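Local coordinates for cyclic di-GMP receptor atypical PilZ domain-containing protein (Xanthomonas campestris pv. campestris, PDB 3RQA), which is of unknown function but carries an atypical PilZ domain of the cyclic di-GMP receptor family, probably a signalling module, and assembles into a tetramer through a helical bundle, at residues L29-H34 with V127-S132; I111-P116 with L157-A162; E46-S51 with E137-P142; V104-R109 with E173-R178; F33-D38 with P121-S126. All blocks are in the same frame, centred on the assembly; numbering follows the deposited sequence.

Interaction 1 (L29-H34 with V127-S132); sequences LPAGFH and VLLQPS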
# COMPACT_ATOMS: atom_id res chain seq x y z
N LEU C 29 1.48 22.51 13.99
CA LEU C 29 1.36 21.30 13.19
C LEU C 29 1.24 21.69 11.73
O LEU C 29 0.95 22.85 11.42
CB LEU C 29 0.12 20.49 13.62
CG LEU C 29 -1.25 20.88 13.06
CD1 LEU C 29 -2.26 19.79 13.40
CD2 LEU C 29 -1.69 22.20 13.63
N PRO C 30 1.47 20.75 10.81
CA PRO C 30 1.35 21.14 9.41
C PRO C 30 -0.08 21.58 9.07
O PRO C 30 -1.02 20.79 9.19
CB PRO C 30 1.83 19.91 8.63
CG PRO C 30 1.86 18.79 9.65
CD PRO C 30 2.19 19.47 10.93
N ALA C 31 -0.21 22.84 8.66
CA ALA C 31 -1.52 23.41 8.33
C ALA C 31 -1.49 24.30 7.10
O ALA C 31 -0.47 24.90 6.78
CB ALA C 31 -2.02 24.22 9.51
N GLY C 32 -2.63 24.38 6.43
CA GLY C 32 -2.74 25.20 5.25
C GLY C 32 -4.18 25.42 4.83
O GLY C 32 -5.08 24.75 5.31
N PHE C 33 -4.39 26.37 3.92
CA PHE C 33 -5.71 26.68 3.40
C PHE C 33 -5.60 26.83 1.89
O PHE C 33 -4.66 27.45 1.39
CB PHE C 33 -6.25 27.97 4.04
CG PHE C 33 -7.53 28.48 3.42
CD1 PHE C 33 -7.51 29.53 2.50
CD2 PHE C 33 -8.75 27.90 3.74
CE1 PHE C 33 -8.68 29.99 1.92
CE2 PHE C 33 -9.93 28.35 3.16
CZ PHE C 33 -9.90 29.40 2.25
N HIS C 34 -6.54 26.24 1.16
CA HIS C 34 -6.55 26.30 -0.30
C HIS C 34 -7.94 26.63 -0.79
O HIS C 34 -8.91 26.04 -0.33
CB HIS C 34 -6.12 24.95 -0.89
CG HIS C 34 -4.64 24.80 -1.03
ND1 HIS C 34 -3.89 25.58 -1.88
CD2 HIS C 34 -3.78 23.94 -0.44
CE1 HIS C 34 -2.62 25.21 -1.81
NE2 HIS C 34 -2.53 24.21 -0.94
N VAL C 127 -9.46 23.86 4.54
CA VAL C 127 -8.36 23.91 5.50
C VAL C 127 -7.69 22.54 5.39
O VAL C 127 -8.37 21.52 5.44
CB VAL C 127 -8.88 24.10 6.95
CG1 VAL C 127 -7.82 23.71 7.94
CG2 VAL C 127 -9.33 25.54 7.17
N LEU C 128 -6.38 22.51 5.19
CA LEU C 128 -5.64 21.24 5.12
C LEU C 128 -4.82 21.12 6.39
O LEU C 128 -4.15 22.07 6.79
CB LEU C 128 -4.74 21.18 3.88
CG LEU C 128 -5.44 20.69 2.59
CD1 LEU C 128 -6.55 21.67 2.21
CD2 LEU C 128 -4.43 20.58 1.46
N LEU C 129 -4.89 19.95 7.02
CA LEU C 129 -4.20 19.70 8.27
C LEU C 129 -3.66 18.27 8.37
O LEU C 129 -4.31 17.33 7.92
CB LEU C 129 -5.20 19.90 9.41
CG LEU C 129 -5.13 20.96 10.51
CD1 LEU C 129 -4.84 22.34 9.95
CD2 LEU C 129 -6.48 20.94 11.24
N GLN C 130 -2.47 18.11 8.94
CA GLN C 130 -1.91 16.77 9.14
C GLN C 130 -2.06 16.56 10.64
O GLN C 130 -1.21 16.99 11.43
CB GLN C 130 -0.43 16.68 8.76
CG GLN C 130 0.09 15.24 8.84
CD GLN C 130 1.59 15.14 8.61
OE1 GLN C 130 2.14 15.80 7.73
NE2 GLN C 130 2.26 14.29 9.38
N PRO C 131 -3.14 15.90 11.05
CA PRO C 131 -3.47 15.62 12.45
C PRO C 131 -2.48 14.80 13.26
O PRO C 131 -2.17 15.14 14.40
CB PRO C 131 -4.83 14.93 12.34
CG PRO C 131 -4.71 14.17 11.07
CD PRO C 131 -4.07 15.20 10.15
N SER C 132 -1.99 13.71 12.66
CA SER C 132 -1.07 12.81 13.33
C SER C 132 0.35 13.31 13.48
O SER C 132 0.65 14.12 14.35
CB SER C 132 -1.05 11.47 12.61
OG SER C 132 -0.13 10.60 13.23
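The imidazole of H34 meets L128 at its edge, close to the ring plane, where H34 CD2 lies 3.9 Å from L128 CD2. The F33 ring stands obliquely beside V127, with F33 CD2 4.2 Å from V127 CG2; the two residues face each other in an antiparallel non-hydrogen-bonded pair, and F33 CG, anti to the backbone N (chi1 172°), sets the ring beside the carbonyl carbon. G32 and L128 form the hydrogen-bonded pair: L128 N donates to G32 O at 2.6 Å, from above the carbonyl plane, and G32 N returns a bond to L128 O at 2.8 Å. Past the last strand residue Q130 N still reaches P30 O (3.1 Å, 160° at the hydrogen). Next to that bond P30 CG lies 3.2 Å from Q130 CB, and the extended Q130 chain crosses the proline ring obliquely. A31, F33, V127 and L129 share one face, where A31 CB and L129 CD1 are tightly packed at 3.4 Å. On that face they meet V104, W106 and L159. Strand 24-34 also pairs with strand 101-107, and strand 124-129 with strand 139-150, so this seam joins the two outermost strands in the order across the sheet and closes the barrel.

Interaction 2 (I111-P116 with L157-A162); sequences IRLASP and LWLRFA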
# COMPACT_ATOMS: atom_id res chain seq x y z
N ILE C 111 -10.58 27.43 12.65
CA ILE C 111 -9.16 27.56 12.96
C ILE C 111 -8.56 28.90 12.53
O ILE C 111 -9.00 29.53 11.58
CB ILE C 111 -8.37 26.38 12.28
CG1 ILE C 111 -6.91 26.39 12.70
CG2 ILE C 111 -8.49 26.48 10.77
CD1 ILE C 111 -6.15 25.14 12.27
N ARG C 112 -7.55 29.33 13.28
CA ARG C 112 -6.83 30.56 13.00
C ARG C 112 -5.43 30.09 12.66
O ARG C 112 -4.75 29.50 13.50
CB ARG C 112 -6.78 31.44 14.24
CG ARG C 112 -5.96 32.72 14.09
CD ARG C 112 -6.03 33.55 15.37
NE ARG C 112 -5.09 33.09 16.39
CZ ARG C 112 -5.31 33.14 17.71
NH1 ARG C 112 -6.45 33.63 18.18
NH2 ARG C 112 -4.38 32.72 18.55
N LEU C 113 -5.02 30.33 11.41
CA LEU C 113 -3.70 29.92 10.95
C LEU C 113 -3.10 30.96 10.01
O LEU C 113 -3.82 31.80 9.45
CB LEU C 113 -3.79 28.55 10.27
CG LEU C 113 -4.75 28.41 9.09
CD1 LEU C 113 -4.16 29.03 7.84
CD2 LEU C 113 -5.04 26.94 8.85
N ALA C 114 -1.78 30.89 9.83
CA ALA C 114 -1.08 31.81 8.94
C ALA C 114 -1.13 31.29 7.50
O ALA C 114 -1.09 30.09 7.27
CB ALA C 114 0.36 31.98 9.40
N SER C 115 -1.21 32.20 6.54
CA SER C 115 -1.28 31.83 5.14
C SER C 115 -0.39 32.71 4.26
O SER C 115 -0.33 33.93 4.44
CB SER C 115 -2.73 31.94 4.65
OG SER C 115 -2.91 31.28 3.41
N PRO C 116 0.32 32.09 3.30
CA PRO C 116 1.22 32.79 2.38
C PRO C 116 0.60 34.03 1.75
O PRO C 116 1.26 35.05 1.58
CB PRO C 116 1.54 31.72 1.34
CG PRO C 116 1.48 30.47 2.13
CD PRO C 116 0.26 30.66 2.99
N LEU C 157 -5.58 34.20 8.88
CA LEU C 157 -6.91 33.86 8.44
C LEU C 157 -7.68 33.19 9.56
O LEU C 157 -7.13 32.40 10.33
CB LEU C 157 -6.84 32.89 7.25
CG LEU C 157 -6.80 33.41 5.81
CD1 LEU C 157 -6.26 34.83 5.74
CD2 LEU C 157 -5.97 32.45 4.99
N TRP C 158 -8.96 33.52 9.66
CA TRP C 158 -9.86 32.92 10.63
C TRP C 158 -10.83 32.17 9.73
O TRP C 158 -11.57 32.78 8.96
CB TRP C 158 -10.59 33.99 11.44
CG TRP C 158 -9.76 34.58 12.53
CD1 TRP C 158 -9.88 34.37 13.88
CD2 TRP C 158 -8.67 35.50 12.37
NE1 TRP C 158 -8.93 35.08 14.56
CE2 TRP C 158 -8.17 35.79 13.66
CE3 TRP C 158 -8.06 36.10 11.26
CZ2 TRP C 158 -7.10 36.65 13.88
CZ3 TRP C 158 -6.98 36.96 11.47
CH2 TRP C 158 -6.51 37.23 12.77
N LEU C 159 -10.79 30.85 9.80
CA LEU C 159 -11.66 30.03 8.99
C LEU C 159 -12.72 29.32 9.84
O LEU C 159 -12.42 28.76 10.90
CB LEU C 159 -10.85 28.97 8.23
CG LEU C 159 -9.73 29.33 7.24
CD1 LEU C 159 -10.25 30.26 6.18
CD2 LEU C 159 -8.56 29.94 7.96
N ARG C 160 -13.97 29.33 9.36
CA ARG C 160 -15.06 28.66 10.05
C ARG C 160 -15.42 27.44 9.21
O ARG C 160 -15.76 27.59 8.03
CB ARG C 160 -16.28 29.57 10.17
CG ARG C 160 -17.42 28.94 10.94
CD ARG C 160 -18.73 29.09 10.22
NE ARG C 160 -19.24 30.46 10.26
CZ ARG C 160 -19.65 31.13 9.18
NH1 ARG C 160 -19.60 30.57 7.99
NH2 ARG C 160 -20.12 32.37 9.31
N PHE C 161 -15.35 26.25 9.81
CA PHE C 161 -15.66 25.02 9.07
C PHE C 161 -17.13 24.99 8.66
O PHE C 161 -17.99 25.51 9.37
CB PHE C 161 -15.36 23.75 9.91
CG PHE C 161 -13.95 23.71 10.48
CD1 PHE C 161 -12.84 23.87 9.66
CD2 PHE C 161 -13.76 23.49 11.84
CE1 PHE C 161 -11.55 23.84 10.19
CE2 PHE C 161 -12.47 23.45 12.39
CZ PHE C 161 -11.37 23.63 11.56
N ALA C 162 -17.40 24.41 7.50
CA ALA C 162 -18.77 24.25 7.03
C ALA C 162 -19.31 23.17 7.98
O ALA C 162 -18.52 22.43 8.58
CB ALA C 162 -18.78 23.76 5.59
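Four backbone hydrogen bonds hold the two antiparallel strands together, two at each of the pairs I111-L159 and L113-L157. The straightest is L159 N to I111 O, 2.8 Å at 177° and nearly along the carbonyl axis; L157 N approaches L113 O (3.0 Å) in a similar way. Between them R112 and W158 form a non-hydrogen-bonded pair whose side chains lie side by side. R112 CG, anti to its backbone N (chi1 176°), sits over one face of the indole, 4.0 Å from the centroid of the five-membered W158 ring in a CH-pi contact. The next methylene, R112 CD, is 3.4 Å from W158 NE1. The other face of the sheet carries apolar groups: I111 CG2 lies 4.1 Å from F161 CE1, and L113 CG packs against L159 CD2. Nearer the end of the pairing S115 CB is pressed to 3.3 Å from L157 CD2. Outside this shell, D15 on helix 12-19 takes both a salt bridge from R112 NH1 and a hydrogen bond from W158 NE1. One carboxylate oxygen thus fixes both polar ends, so the arginine can offer its methylenes to the indole while its charge is balanced, an arrangement that probably keeps D15 ionised.

Interaction 3 (E46-S51 with E137-P142); sequences ETLLRS and ELLQLP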
# COMPACT_ATOMS: atom_id res chain seq x y z
N GLU C 46 -14.02 11.77 9.30
CA GLU C 46 -14.38 11.09 10.54
C GLU C 46 -13.60 9.78 10.72
O GLU C 46 -13.08 9.51 11.80
CB GLU C 46 -15.90 10.78 10.58
CG GLU C 46 -16.31 9.88 11.76
CD GLU C 46 -17.82 9.66 11.87
OE1 GLU C 46 -18.54 9.89 10.88
OE2 GLU C 46 -18.29 9.25 12.96
N THR C 47 -13.51 8.99 9.66
CA THR C 47 -12.80 7.72 9.72
C THR C 47 -11.33 7.94 10.05
O THR C 47 -10.76 7.22 10.84
CB THR C 47 -12.93 6.93 8.40
OG1 THR C 47 -14.31 6.59 8.20
CG2 THR C 47 -12.10 5.65 8.45
N LEU C 48 -10.73 8.95 9.43
CA LEU C 48 -9.35 9.27 9.69
C LEU C 48 -9.12 9.58 11.18
O LEU C 48 -8.21 9.03 11.80
CB LEU C 48 -8.92 10.49 8.85
CG LEU C 48 -7.63 11.18 9.31
CD1 LEU C 48 -6.49 10.17 9.34
CD2 LEU C 48 -7.30 12.37 8.39
N LEU C 49 -9.94 10.47 11.73
CA LEU C 49 -9.83 10.88 13.12
C LEU C 49 -10.06 9.74 14.12
O LEU C 49 -9.27 9.54 15.04
CB LEU C 49 -10.80 12.04 13.40
CG LEU C 49 -10.27 13.48 13.32
CD1 LEU C 49 -9.31 13.63 12.17
CD2 LEU C 49 -11.44 14.45 13.17
N ARG C 50 -11.14 8.99 13.93
CA ARG C 50 -11.45 7.89 14.83
C ARG C 50 -10.40 6.78 14.76
O ARG C 50 -9.91 6.33 15.79
CB ARG C 50 -12.83 7.32 14.52
CG ARG C 50 -13.98 8.25 14.86
CD ARG C 50 -15.32 7.52 14.74
NE ARG C 50 -16.45 8.43 14.96
CZ ARG C 50 -16.72 9.05 16.10
NH1 ARG C 50 -17.77 9.86 16.18
NH2 ARG C 50 -15.96 8.87 17.17
N SER C 51 -10.06 6.35 13.55
CA SER C 51 -9.08 5.29 13.38
C SER C 51 -7.77 5.71 14.01
O SER C 51 -7.10 4.93 14.68
CB SER C 51 -8.88 4.99 11.90
OG SER C 51 -10.11 4.64 11.29
N GLU C 137 -1.16 11.53 6.52
CA GLU C 137 -2.47 11.70 5.91
C GLU C 137 -3.04 13.05 6.33
O GLU C 137 -2.83 13.51 7.46
CB GLU C 137 -3.43 10.58 6.32
CG GLU C 137 -4.79 10.70 5.66
CD GLU C 137 -4.77 10.40 4.17
OE1 GLU C 137 -3.92 10.97 3.45
OE2 GLU C 137 -5.61 9.60 3.71
N LEU C 138 -3.76 13.68 5.42
CA LEU C 138 -4.32 14.99 5.72
C LEU C 138 -5.81 15.01 5.97
O LEU C 138 -6.58 14.26 5.37
CB LEU C 138 -3.97 15.97 4.59
CG LEU C 138 -2.47 16.11 4.29
CD1 LEU C 138 -2.24 17.20 3.24
CD2 LEU C 138 -1.74 16.46 5.57
N LEU C 139 -6.19 15.85 6.91
CA LEU C 139 -7.59 16.05 7.24
C LEU C 139 -7.95 17.30 6.42
O LEU C 139 -7.30 18.34 6.55
CB LEU C 139 -7.74 16.33 8.74
CG LEU C 139 -9.16 16.60 9.26
CD1 LEU C 139 -10.00 15.31 9.23
CD2 LEU C 139 -9.09 17.17 10.68
N GLN C 140 -8.96 17.19 5.56
CA GLN C 140 -9.36 18.36 4.78
C GLN C 140 -10.75 18.73 5.24
O GLN C 140 -11.62 17.88 5.32
CB GLN C 140 -9.38 18.06 3.28
CG GLN C 140 -8.02 17.71 2.70
CD GLN C 140 -7.91 18.03 1.22
OE1 GLN C 140 -6.89 17.76 0.59
NE2 GLN C 140 -8.96 18.62 0.67
N LEU C 141 -10.94 20.01 5.54
CA LEU C 141 -12.22 20.50 6.01
C LEU C 141 -12.69 21.76 5.27
O LEU C 141 -12.07 22.82 5.38
CB LEU C 141 -12.14 20.81 7.51
CG LEU C 141 -11.75 19.65 8.45
CD1 LEU C 141 -11.77 20.14 9.90
CD2 LEU C 141 -12.72 18.50 8.26
N PRO C 142 -13.77 21.65 4.49
CA PRO C 142 -14.31 22.80 3.75
C PRO C 142 -14.56 23.92 4.76
O PRO C 142 -15.03 23.66 5.86
CB PRO C 142 -15.60 22.26 3.16
CG PRO C 142 -15.23 20.83 2.85
CD PRO C 142 -14.45 20.40 4.08
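The carbonyl oxygen T47 O is gripped by two donors from one residue: S51 N at 2.9 Å, as the helix requires, and the hydroxyl S51 OG at 2.7 Å, which comes in from above the carbonyl plane. On the adjoining pair of residues E46 OE2 receives R50 NE at 2.8 Å in a salt bridge, through its anti lone pair and in the guanidinium plane, with a weak second bond from R50 NH1. Both sets lie within the helix; no hydrogen bond crosses to 137-142. Leucine tips make the crossing contact. L48, with CG anti to the backbone N (chi1 163°), extends CD2 over the chain at the start of the strand, 3.6 Å from L138 O and 4.0 Å from L139 CB. L49 crosses L139 at about a right angle, and L49 CD1 and L139 CD1 are squeezed together at 3.5 Å. E137 forms a salt bridge with R90 of the second subunit, whose L83 packs on L48. Helix 42-55 is therefore wedged between strand 139-150 of the barrel, the neighbouring subunit and helix 165-185, whose A171 packs on L49 and R50 and whose D170 forms a salt bridge with R50 NH1.

Interaction 4 (V104-R109 with E173-R178); sequences VHWSVR and ERHLFR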
# COMPACT_ATOMS: atom_id res chain seq x y z
N VAL C 104 -1.22 27.36 15.18
CA VAL C 104 -2.63 27.57 14.86
C VAL C 104 -3.48 27.51 16.13
O VAL C 104 -3.03 27.02 17.17
CB VAL C 104 -3.13 26.48 13.87
CG1 VAL C 104 -2.16 26.36 12.70
CG2 VAL C 104 -3.25 25.12 14.58
N HIS C 105 -4.70 28.04 16.04
CA HIS C 105 -5.64 28.01 17.14
C HIS C 105 -6.82 27.25 16.56
O HIS C 105 -7.54 27.74 15.69
CB HIS C 105 -6.06 29.42 17.56
CG HIS C 105 -6.44 29.53 19.01
ND1 HIS C 105 -7.33 30.47 19.48
CD2 HIS C 105 -6.05 28.80 20.08
CE1 HIS C 105 -7.47 30.32 20.79
NE2 HIS C 105 -6.71 29.32 21.18
N TRP C 106 -7.00 26.04 17.07
CA TRP C 106 -8.01 25.11 16.58
C TRP C 106 -9.14 24.76 17.55
O TRP C 106 -8.89 24.37 18.69
CB TRP C 106 -7.27 23.84 16.15
CG TRP C 106 -8.02 22.83 15.35
CD1 TRP C 106 -9.22 22.99 14.72
CD2 TRP C 106 -7.56 21.51 15.03
NE1 TRP C 106 -9.53 21.85 14.02
CE2 TRP C 106 -8.53 20.93 14.19
CE3 TRP C 106 -6.42 20.77 15.36
CZ2 TRP C 106 -8.40 19.63 13.67
CZ3 TRP C 106 -6.29 19.47 14.86
CH2 TRP C 106 -7.27 18.92 14.02
N SER C 107 -10.38 24.89 17.08
CA SER C 107 -11.56 24.53 17.86
C SER C 107 -12.46 23.72 16.92
O SER C 107 -12.16 23.58 15.74
CB SER C 107 -12.33 25.77 18.35
OG SER C 107 -13.24 26.25 17.37
N VAL C 108 -13.55 23.18 17.45
CA VAL C 108 -14.48 22.39 16.67
C VAL C 108 -15.15 23.25 15.60
O VAL C 108 -15.58 22.73 14.57
CB VAL C 108 -15.58 21.78 17.59
CG1 VAL C 108 -16.43 22.89 18.17
CG2 VAL C 108 -16.44 20.81 16.81
N ARG C 109 -15.23 24.55 15.84
CA ARG C 109 -15.87 25.49 14.91
C ARG C 109 -15.02 25.95 13.73
O ARG C 109 -15.54 26.16 12.63
CB ARG C 109 -16.33 26.74 15.66
CG ARG C 109 -17.34 26.49 16.75
CD ARG C 109 -17.69 27.79 17.44
NE ARG C 109 -18.38 27.58 18.71
CZ ARG C 109 -18.18 28.33 19.78
NH1 ARG C 109 -17.33 29.35 19.73
NH2 ARG C 109 -18.83 28.06 20.91
N GLU C 173 -14.38 16.68 18.15
CA GLU C 173 -14.42 17.11 19.54
C GLU C 173 -13.55 16.18 20.38
O GLU C 173 -12.74 16.64 21.19
CB GLU C 173 -15.87 17.11 20.06
CG GLU C 173 -16.58 18.45 19.85
CD GLU C 173 -18.07 18.36 20.07
OE1 GLU C 173 -18.52 17.54 20.90
OE2 GLU C 173 -18.81 19.13 19.41
N ARG C 174 -13.70 14.87 20.17
CA ARG C 174 -12.90 13.90 20.92
C ARG C 174 -11.43 14.16 20.62
O ARG C 174 -10.60 14.20 21.52
CB ARG C 174 -13.25 12.47 20.52
CG ARG C 174 -14.60 11.98 20.99
CD ARG C 174 -14.94 10.66 20.31
NE ARG C 174 -16.26 10.17 20.69
CZ ARG C 174 -16.52 9.48 21.79
NH1 ARG C 174 -15.54 9.19 22.64
NH2 ARG C 174 -17.76 9.10 22.05
N HIS C 175 -11.12 14.35 19.34
CA HIS C 175 -9.75 14.60 18.93
C HIS C 175 -9.14 15.80 19.66
O HIS C 175 -8.04 15.71 20.21
CB HIS C 175 -9.65 14.83 17.43
CG HIS C 175 -8.24 15.04 16.96
ND1 HIS C 175 -7.33 14.01 16.89
CD2 HIS C 175 -7.57 16.17 16.63
CE1 HIS C 175 -6.15 14.50 16.54
NE2 HIS C 175 -6.27 15.80 16.38
N LEU C 176 -9.86 16.92 19.66
CA LEU C 176 -9.38 18.12 20.32
C LEU C 176 -9.23 17.88 21.83
O LEU C 176 -8.22 18.26 22.43
CB LEU C 176 -10.33 19.29 20.07
CG LEU C 176 -10.25 19.91 18.68
CD1 LEU C 176 -11.33 21.00 18.54
CD2 LEU C 176 -8.86 20.50 18.47
N PHE C 177 -10.24 17.25 22.42
CA PHE C 177 -10.19 16.97 23.85
C PHE C 177 -8.93 16.17 24.18
O PHE C 177 -8.19 16.54 25.09
CB PHE C 177 -11.44 16.22 24.30
CG PHE C 177 -11.60 16.16 25.79
CD1 PHE C 177 -10.99 15.15 26.53
CD2 PHE C 177 -12.34 17.13 26.46
CE1 PHE C 177 -11.11 15.10 27.92
CE2 PHE C 177 -12.47 17.10 27.85
CZ PHE C 177 -11.85 16.08 28.58
N ARG C 178 -8.68 15.09 23.43
CA ARG C 178 -7.47 14.29 23.68
C ARG C 178 -6.19 15.13 23.56
O ARG C 178 -5.35 15.11 24.46
CB ARG C 178 -7.34 13.13 22.69
CG ARG C 178 -8.38 12.05 22.82
CD ARG C 178 -7.89 10.78 22.15
NE ARG C 178 -8.97 10.12 21.43
CZ ARG C 178 -9.40 10.50 20.23
NH1 ARG C 178 -10.40 9.85 19.64
NH2 ARG C 178 -8.82 11.52 19.61
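Helix 165-185 packs here against the end of strand 101-107 and the turn that leads to strand 110-115 of the PilZ barrel, with W106 as its platform. The tryptophan points to the helix, its CG anti to the backbone N (chi1 -168°). L176 lays CD2 over one face of the indole, 4.1 Å from the centroid of the five-membered W106 ring and 24° off its normal, a CH-pi contact. Its other branch, CD1, reaches past the ring to the backbone, 3.3 Å from V108 N and 3.4 Å from S107 C. One residue earlier on the helix, the H175 side chain crosses W106 at about a right angle: W106 CH2 and H175 CD2 are 3.8 Å apart, and the imidazole is oblique to the six-membered ring, planes at 52°. At the V108 end of the contact V108 CG2 rests on the aliphatic stem of E173, 3.9 Å from E173 CG. The turn itself is held as an ST turn, in which S107 OG accepts from R109 N at 3.0 Å. With no hydrogen bond between strand and helix, the contact itself is methyl and aromatic packing, and S107 OG and E173 OE2 find partners outside it, in L18 and Q169.

Interaction 5 (F33-D38 with P121-S126); sequences FHVTAD and PGTTGS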
# COMPACT_ATOMS: atom_id res chain seq x y z
N PHE C 33 -4.39 26.37 3.92
CA PHE C 33 -5.71 26.68 3.40
C PHE C 33 -5.60 26.83 1.89
O PHE C 33 -4.66 27.45 1.39
CB PHE C 33 -6.25 27.97 4.04
CG PHE C 33 -7.53 28.48 3.42
CD1 PHE C 33 -7.51 29.53 2.50
CD2 PHE C 33 -8.75 27.90 3.74
CE1 PHE C 33 -8.68 29.99 1.92
CE2 PHE C 33 -9.93 28.35 3.16
CZ PHE C 33 -9.90 29.40 2.25
N HIS C 34 -6.54 26.24 1.16
CA HIS C 34 -6.55 26.30 -0.30
C HIS C 34 -7.94 26.63 -0.79
O HIS C 34 -8.91 26.04 -0.33
CB HIS C 34 -6.12 24.95 -0.89
CG HIS C 34 -4.64 24.80 -1.03
ND1 HIS C 34 -3.89 25.58 -1.88
CD2 HIS C 34 -3.78 23.94 -0.44
CE1 HIS C 34 -2.62 25.21 -1.81
NE2 HIS C 34 -2.53 24.21 -0.94
N VAL C 35 -8.03 27.56 -1.73
CA VAL C 35 -9.32 27.98 -2.27
C VAL C 35 -9.95 26.93 -3.16
O VAL C 35 -11.17 26.78 -3.18
CB VAL C 35 -9.21 29.27 -3.11
CG1 VAL C 35 -10.59 29.67 -3.63
CG2 VAL C 35 -8.62 30.39 -2.27
N THR C 36 -9.14 26.22 -3.91
CA THR C 36 -9.70 25.22 -4.81
C THR C 36 -9.81 23.86 -4.12
O THR C 36 -8.94 22.99 -4.24
CB THR C 36 -8.89 25.12 -6.10
OG1 THR C 36 -8.85 26.42 -6.72
CG2 THR C 36 -9.55 24.15 -7.07
N ALA C 37 -10.91 23.71 -3.39
CA ALA C 37 -11.24 22.52 -2.61
C ALA C 37 -11.12 21.18 -3.35
O ALA C 37 -10.84 21.12 -4.55
CB ALA C 37 -12.64 22.66 -2.01
N ASP C 38 -11.35 20.12 -2.58
CA ASP C 38 -11.30 18.72 -3.02
C ASP C 38 -11.18 17.90 -1.73
O ASP C 38 -10.53 16.86 -1.70
CB ASP C 38 -10.06 18.48 -3.87
CG ASP C 38 -8.79 18.99 -3.20
OD1 ASP C 38 -8.62 20.23 -3.12
OD2 ASP C 38 -7.98 18.15 -2.75
N PRO C 121 -12.56 38.01 3.53
CA PRO C 121 -13.60 37.24 4.21
C PRO C 121 -14.67 36.87 3.20
O PRO C 121 -15.04 37.69 2.36
CB PRO C 121 -14.09 38.19 5.31
CG PRO C 121 -13.61 39.53 4.89
CD PRO C 121 -12.29 39.26 4.25
N GLY C 122 -15.13 35.63 3.25
CA GLY C 122 -16.14 35.19 2.31
C GLY C 122 -15.52 34.19 1.35
O GLY C 122 -16.23 33.42 0.70
N THR C 123 -14.20 34.20 1.24
CA THR C 123 -13.52 33.25 0.36
C THR C 123 -13.83 31.86 0.88
O THR C 123 -13.80 31.60 2.08
CB THR C 123 -12.00 33.46 0.35
OG1 THR C 123 -11.71 34.82 0.02
CG2 THR C 123 -11.34 32.56 -0.67
N THR C 124 -14.14 30.96 -0.03
CA THR C 124 -14.47 29.59 0.33
C THR C 124 -13.32 28.70 -0.07
O THR C 124 -12.59 29.02 -1.01
CB THR C 124 -15.76 29.13 -0.39
OG1 THR C 124 -16.89 29.82 0.18
CG2 THR C 124 -15.97 27.63 -0.23
N GLY C 125 -13.15 27.60 0.65
CA GLY C 125 -12.08 26.68 0.34
C GLY C 125 -11.95 25.53 1.33
O GLY C 125 -12.91 25.10 1.95
N SER C 126 -10.74 25.02 1.47
CA SER C 126 -10.50 23.92 2.38
C SER C 126 -9.28 24.09 3.25
O SER C 126 -8.21 24.46 2.78
CB SER C 126 -10.38 22.61 1.62
OG SER C 126 -11.64 22.23 1.09
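From CB, V35 splits into two methyls. V35 CB is 4.0 Å from T124 O; CG1, anti to the backbone N, comes to 3.4 Å from T124 O, while CG2 touches T123 CG2 at 3.8 Å, the two side chains crossing at about a right angle. T123 keeps its hydroxyl occupied with P120 O. Just before V35 the backbone is paired: H34 N donates to S126 O at 2.9 Å and S126 N to H34 O at 2.8 Å, the latter nearly along the carbonyl axis. G125 CA lies 3.3 Å from H34 O, with the F33 ring obliquely alongside; a CB on G125 would collide with both, so the glycine permits the close approach. Beyond V35 the chain bends through an inverse gamma turn centred on T36, braced by a weak bond from A37 N to V35 O. This brings A37 CB over S126 OG at 3.3 Å; that hydroxyl is buried and has no partner in the model. H34 with S126 is the one bridged pair here; beyond it the chain follows the surface from V35 to D38. The arrangement is that of an antiparallel strand pair ending at the rim of a closed beta barrel.

All five contacts involve the six-stranded antiparallel barrel. Interactions 1 and 5 are consecutive parts of one seam, strand 24-34 against strand 124-129, with centres about 13 Å apart and F33 and H34 in common. Interaction 2, its centre about 10 Å from each of theirs, pairs strands 110-115 and 155-161, and its L159 meets F33 and V127. Interactions 3 and 4 add helices 42-55 and 165-185; their centres are about 13 Å apart, and L139 touches W106. Interactions 4 and 5, centres about 20 Å apart, do not touch. Along the chain most pairs cross, while 111-116/157-162 is nested within 104-109/173-178. Early and late segments thus interweave in one domain, which interaction 3 connects to a neighbouring subunit.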